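Local coordinates for 33-36 kDa outer membrane protein (Acinetobacter baumannii, PDB 6GIE), which probably acts as an outer-membrane porin, forming a beta-barrel channel that has been linked to carbapenem susceptibility, at residues Q48-F53 / A72-V77; Y113-Y118 / A138-A143. One frame throughout, in Å; residues are numbered along the deposited sequence.

Contact 1: residues Q48-F53 / A72-V77; sequences QGTYYF and ASNVSV
Tyr51 and Val75 face each other as an antiparallel hydrogen-bonded pair: Tyr51 N reaches Val75 O at 2.9 Å with an N-H...O angle of 169°, and Val75 N returns a longer bond to Tyr51 O. Two residues along each strand, Gly49 and Val77 repeat the pattern, while Thr50/Ser76 and Tyr52/Asn74 are the non-hydrogen-bonded pairs, each with CA atoms 4.3 Å apart. The strand axes run at 166°. Beyond the last pair, Phe53 N still bonds to Ser73 O (3.0 Å), although the chain turns a corner at Phe53.

The alternation is that of a transmembrane porin barrel. Thr50, Tyr52, Asn74 and Ser76 lie on one face and carry its polar contacts; Tyr51, Val75 and Val77 lie on the other, a mainly apolar surface consistent with a lipid-facing wall.

On the polar face, Thr50 OG1 and Ser76 OG share a hydrogen bond of 2.8 Å in which either may donate. Ser76 OG, anti to its backbone N, is turned to Thr50 OG1. Next to this pair, Thr50 CG2 touches Asn74 OD1 and also rests over the rim of one face of the Tyr52 ring. Tyr52 CD1 packs against Ala72 CB at 3.7 Å. The Asn74 amide lies alongside that ring, its plane turned 57° from it; ND2 donates in the amide plane to Ala72 O (3.0 Å) and bonds also to Glu102.

At the corner, Phe53 lays its ring face over the opposing backbone, with Asn74 N above the ring centre and Asn74 CA 4.0 Å from the centroid, a CH-pi contact.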
loop_
_atom_site.group_PDB
_atom_site.type_symbol
_atom_site.label_atom_id
_atom_site.label_comp_id
_atom_site.label_asym_id
_atom_site.label_seq_id
_atom_site.Cartn_x
_atom_site.Cartn_y
_atom_site.Cartn_z
ATOM N N GLN A 48 -8.410 8.421 -3.165
ATOM C CA GLN A 48 -9.020 7.204 -2.714
ATOM C C GLN A 48 -9.686 7.392 -1.402
ATOM O O GLN A 48 -9.295 8.234 -0.574
ATOM C CB GLN A 48 -8.068 5.950 -2.679
ATOM C CG GLN A 48 -6.848 6.054 -1.875
ATOM C CD GLN A 48 -5.902 4.805 -1.920
ATOM O OE1 GLN A 48 -6.319 3.644 -1.935
ATOM N NE2 GLN A 48 -4.624 5.080 -1.839
ATOM N N GLY A 49 -10.731 6.593 -1.234
ATOM C CA GLY A 49 -11.537 6.646 -0.025
ATOM C C GLY A 49 -11.609 5.279 0.593
ATOM O O GLY A 49 -11.814 4.327 -0.105
ATOM N N THR A 50 -11.456 5.195 1.902
ATOM C CA THR A 50 -11.626 3.943 2.587
ATOM C C THR A 50 -12.656 3.954 3.751
ATOM O O THR A 50 -12.673 4.830 4.604
ATOM C CB THR A 50 -10.229 3.419 3.048
ATOM O OG1 THR A 50 -9.377 3.436 1.914
ATOM C CG2 THR A 50 -10.342 1.966 3.511
ATOM N N TYR A 51 -13.495 2.949 3.766
ATOM C CA TYR A 51 -14.419 2.741 4.877
ATOM C C TYR A 51 -14.072 1.452 5.647
ATOM O O TYR A 51 -14.154 0.373 5.123
ATOM C CB TYR A 51 -15.838 2.645 4.346
ATOM C CG TYR A 51 -16.832 2.283 5.434
ATOM C CD1 TYR A 51 -17.055 3.141 6.476
ATOM C CD2 TYR A 51 -17.540 1.082 5.413
ATOM C CE1 TYR A 51 -17.938 2.832 7.487
ATOM C CE2 TYR A 51 -18.442 0.780 6.429
ATOM C CZ TYR A 51 -18.613 1.668 7.469
ATOM O OH TYR A 51 -19.491 1.448 8.506
ATOM N N TYR A 52 -13.746 1.601 6.916
ATOM C CA TYR A 52 -13.433 0.475 7.780
ATOM C C TYR A 52 -14.701 0.058 8.463
ATOM O O TYR A 52 -15.520 0.906 8.893
ATOM C CB TYR A 52 -12.326 0.844 8.772
ATOM C CG TYR A 52 -11.048 1.259 8.055
ATOM C CD1 TYR A 52 -10.111 0.332 7.732
ATOM C CD2 TYR A 52 -10.794 2.577 7.710
ATOM C CE1 TYR A 52 -8.972 0.631 7.025
ATOM C CE2 TYR A 52 -9.595 2.925 7.052
ATOM C CZ TYR A 52 -8.676 1.916 6.709
ATOM O OH TYR A 52 -7.468 2.151 6.057
ATOM N N PHE A 53 -14.914 -1.257 8.518
ATOM C CA PHE A 53 -16.205 -1.749 9.025
ATOM C C PHE A 53 -16.246 -1.539 10.513
ATOM O O PHE A 53 -17.272 -1.480 11.084
ATOM C CB PHE A 53 -16.380 -3.231 8.735
ATOM C CG PHE A 53 -16.346 -3.588 7.273
ATOM C CD1 PHE A 53 -16.467 -2.631 6.265
ATOM C CD2 PHE A 53 -16.251 -4.921 6.901
ATOM C CE1 PHE A 53 -16.455 -2.994 4.925
ATOM C CE2 PHE A 53 -16.222 -5.276 5.576
ATOM C CZ PHE A 53 -16.338 -4.331 4.592
ATOM N N ALA A 72 -8.243 -4.434 10.304
ATOM C CA ALA A 72 -9.497 -3.750 10.016
ATOM C C ALA A 72 -9.951 -4.073 8.595
ATOM O O ALA A 72 -9.399 -3.580 7.589
ATOM C CB ALA A 72 -9.295 -2.276 10.177
ATOM N N SER A 73 -10.968 -4.929 8.510
ATOM C CA SER A 73 -11.707 -5.124 7.257
ATOM C C SER A 73 -12.299 -3.775 6.745
ATOM O O SER A 73 -12.642 -2.887 7.565
ATOM C CB SER A 73 -12.848 -6.093 7.502
ATOM O OG SER A 73 -12.285 -7.309 8.002
ATOM N N ASN A 74 -12.428 -3.697 5.424
ATOM C CA ASN A 74 -12.824 -2.528 4.747
ATOM C C ASN A 74 -13.094 -2.681 3.232
ATOM O O ASN A 74 -12.728 -3.681 2.554
ATOM C CB ASN A 74 -11.687 -1.481 4.896
ATOM C CG ASN A 74 -10.455 -1.851 4.121
ATOM O OD1 ASN A 74 -10.369 -1.530 2.944
ATOM N ND2 ASN A 74 -9.468 -2.521 4.779
ATOM N N VAL A 75 -13.670 -1.614 2.694
ATOM C CA VAL A 75 -13.756 -1.460 1.292
ATOM C C VAL A 75 -13.255 -0.081 0.983
ATOM O O VAL A 75 -13.411 0.861 1.795
ATOM C CB VAL A 75 -15.212 -1.553 0.799
ATOM C CG1 VAL A 75 -16.103 -0.488 1.440
ATOM C CG2 VAL A 75 -15.298 -1.376 -0.717
ATOM N N SER A 76 -12.763 0.032 -0.246
ATOM C CA SER A 76 -12.041 1.140 -0.706
ATOM C C SER A 76 -12.426 1.440 -2.130
ATOM O O SER A 76 -12.716 0.530 -2.881
ATOM C CB SER A 76 -10.547 0.814 -0.603
ATOM O OG SER A 76 -9.909 2.031 -0.488
ATOM N N VAL A 77 -12.459 2.738 -2.496
ATOM C CA VAL A 77 -12.622 3.099 -3.862
ATOM C C VAL A 77 -11.509 4.062 -4.253
ATOM O O VAL A 77 -10.990 4.787 -3.421
ATOM C CB VAL A 77 -13.994 3.721 -4.078
ATOM C CG1 VAL A 77 -15.115 2.632 -3.890
ATOM C CG2 VAL A 77 -14.183 4.973 -3.204
#

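Contact 2: residues Y113-Y118 / A138-A143; sequences YASASY and ALEAGA
Glu140 and Ser115 meet across an antiparallel hydrogen-bonded pair whose backbone bonds run both ways, Ser115 N to Glu140 O at 2.8 Å and Glu140 N to Ser115 O at 2.9 Å. Their side chains rise on the same face, where Ser115 OG donates to Glu140 OE1. The 2.5 Å between these two oxygens is very short, and its exact value is doubtful. CG sits beside the Glu140 backbone N and the extended chi2 (164°) carries CD over to Ser115; the last torsion (chi3 -75°) then sets OE1. A water donates to Ser115 OG at 2.6 Å and is also hydrogen-bonded to Ser117 OG.

Tyr113, on the same face, presents the edge of its ring to Glu140: OE1 lies in the ring plane, 4.0 Å from CE1, with ring and carboxylate planes 81° apart. On the opposite face Leu139 CD2 packs on Ala116 CB at 3.5 Å, an apolar patch that fits the outside of a porin barrel.

Partners on further strands hold both large polar side chains. Glu140 OE2 forms a salt bridge with Arg194 of strand 190-200, and Tyr113 OH bonds to Glu102. Strands 94-105 and 149-157 flank the pair, hydrogen-bonded to Ala114 and Leu139 respectively.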
loop_
_atom_site.group_PDB
_atom_site.type_symbol
_atom_site.label_atom_id
_atom_site.label_comp_id
_atom_site.label_asym_id
_atom_site.label_seq_id
_atom_site.Cartn_x
_atom_site.Cartn_y
_atom_site.Cartn_z
ATOM N N TYR A 113 -7.349 -14.136 5.926
ATOM C CA TYR A 113 -7.375 -12.884 5.249
ATOM C C TYR A 113 -7.699 -13.150 3.789
ATOM O O TYR A 113 -7.208 -14.137 3.231
ATOM C CB TYR A 113 -6.012 -12.241 5.329
ATOM C CG TYR A 113 -5.862 -11.009 4.452
ATOM C CD1 TYR A 113 -5.428 -11.115 3.135
ATOM C CD2 TYR A 113 -6.106 -9.742 4.950
ATOM C CE1 TYR A 113 -5.304 -10.017 2.339
ATOM C CE2 TYR A 113 -5.986 -8.639 4.150
ATOM C CZ TYR A 113 -5.573 -8.795 2.831
ATOM O OH TYR A 113 -5.360 -7.677 2.012
ATOM N N ALA A 114 -8.580 -12.319 3.212
ATOM C CA ALA A 114 -8.868 -12.373 1.796
ATOM C C ALA A 114 -9.000 -10.992 1.218
ATOM O O ALA A 114 -9.371 -10.074 1.945
ATOM C CB ALA A 114 -10.098 -13.140 1.588
ATOM N N SER A 115 -8.629 -10.821 -0.058
ATOM C CA SER A 115 -8.802 -9.532 -0.706
ATOM C C SER A 115 -9.273 -9.697 -2.104
ATOM O O SER A 115 -9.032 -10.695 -2.726
ATOM C CB SER A 115 -7.522 -8.702 -0.706
ATOM O OG SER A 115 -6.772 -8.911 -1.918
ATOM N N ALA A 116 -9.970 -8.666 -2.568
ATOM C CA ALA A 116 -10.536 -8.593 -3.906
ATOM C C ALA A 116 -10.451 -7.124 -4.390
ATOM O O ALA A 116 -10.678 -6.177 -3.596
ATOM C CB ALA A 116 -11.996 -9.054 -3.883
ATOM N N SER A 117 -10.077 -6.955 -5.662
ATOM C CA SER A 117 -10.073 -5.669 -6.286
ATOM C C SER A 117 -10.308 -5.749 -7.761
ATOM O O SER A 117 -10.118 -6.824 -8.418
ATOM C CB SER A 117 -8.751 -4.941 -6.002
ATOM O OG SER A 117 -7.729 -5.848 -6.155
ATOM N N TYR A 118 -10.782 -4.594 -8.255
ATOM C CA TYR A 118 -11.186 -4.409 -9.631
ATOM C C TYR A 118 -10.863 -2.976 -10.042
ATOM O O TYR A 118 -11.099 -2.067 -9.259
ATOM C CB TYR A 118 -12.657 -4.604 -9.784
ATOM C CG TYR A 118 -13.135 -4.262 -11.185
ATOM C CD1 TYR A 118 -12.802 -5.079 -12.257
ATOM C CD2 TYR A 118 -13.928 -3.132 -11.437
ATOM C CE1 TYR A 118 -13.233 -4.812 -13.542
ATOM C CE2 TYR A 118 -14.344 -2.830 -12.724
ATOM C CZ TYR A 118 -13.996 -3.681 -13.769
ATOM O OH TYR A 118 -14.412 -3.436 -15.064
ATOM N N ALA A 138 -8.000 -8.687 -9.142
ATOM C CA ALA A 138 -7.139 -9.478 -8.296
ATOM C C ALA A 138 -7.934 -9.988 -7.118
ATOM O O ALA A 138 -8.846 -9.289 -6.601
ATOM C CB ALA A 138 -5.931 -8.665 -7.774
ATOM N N LEU A 139 -7.578 -11.220 -6.728
ATOM C CA LEU A 139 -8.009 -11.850 -5.488
ATOM C C LEU A 139 -6.791 -12.426 -4.755
ATOM O O LEU A 139 -5.842 -12.883 -5.422
ATOM C CB LEU A 139 -8.905 -13.044 -5.808
ATOM C CG LEU A 139 -10.138 -12.748 -6.613
ATOM C CD1 LEU A 139 -10.787 -14.057 -7.000
ATOM C CD2 LEU A 139 -11.078 -11.879 -5.786
ATOM N N GLU A 140 -6.849 -12.440 -3.416
ATOM C CA GLU A 140 -5.826 -13.025 -2.596
ATOM C C GLU A 140 -6.508 -13.660 -1.437
ATOM O O GLU A 140 -7.550 -13.194 -0.956
ATOM C CB GLU A 140 -4.827 -12.036 -1.969
ATOM C CG GLU A 140 -4.249 -10.953 -2.833
ATOM C CD GLU A 140 -3.592 -9.843 -1.979
ATOM O OE1 GLU A 140 -4.344 -9.026 -1.365
ATOM O OE2 GLU A 140 -2.333 -9.783 -1.897
ATOM N N ALA A 141 -5.840 -14.698 -0.937
ATOM C CA ALA A 141 -6.204 -15.315 0.304
ATOM C C ALA A 141 -4.908 -15.527 1.049
ATOM O O ALA A 141 -3.928 -15.905 0.446
ATOM C CB ALA A 141 -6.881 -16.685 0.035
ATOM N N GLY A 142 -4.947 -15.402 2.362
ATOM C CA GLY A 142 -3.852 -15.813 3.131
ATOM C C GLY A 142 -4.050 -15.891 4.597
ATOM O O GLY A 142 -5.153 -15.999 5.044
ATOM N N ALA A 143 -2.950 -15.856 5.356
ATOM C CA ALA A 143 -3.081 -16.021 6.792
ATOM C C ALA A 143 -2.062 -15.169 7.549
ATOM O O ALA A 143 -1.026 -14.815 7.004
ATOM C CB ALA A 143 -2.920 -17.526 7.135
HETATM O O HOH W 1 -7.209 -8.055 -4.339
#

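Overall arrangement
From the N terminus the chain first forms strand 22-35, which flanks 43-52; contact 1 then closes an 18-residue connection containing short helix 66-69 and strand 55-57. Strand 94-105 follows, and contact 2 closes a later loop, partly unmodelled, between strands 112-121 and 135-146. The two contacts lie in series, without nesting or crossing, their centres about 14 Å apart and nearest atoms about 7 Å. Strand 94-105 lies between them in the barrel wall, and its Glu102 takes hydrogen bonds from Asn74 and Tyr113. The pairing of 22-35 with 285-295 closes the meander, and the two contacts are separate seams of one barrel wall, with the pairings of 74-83 and 112-121 to strand 94-105 between them.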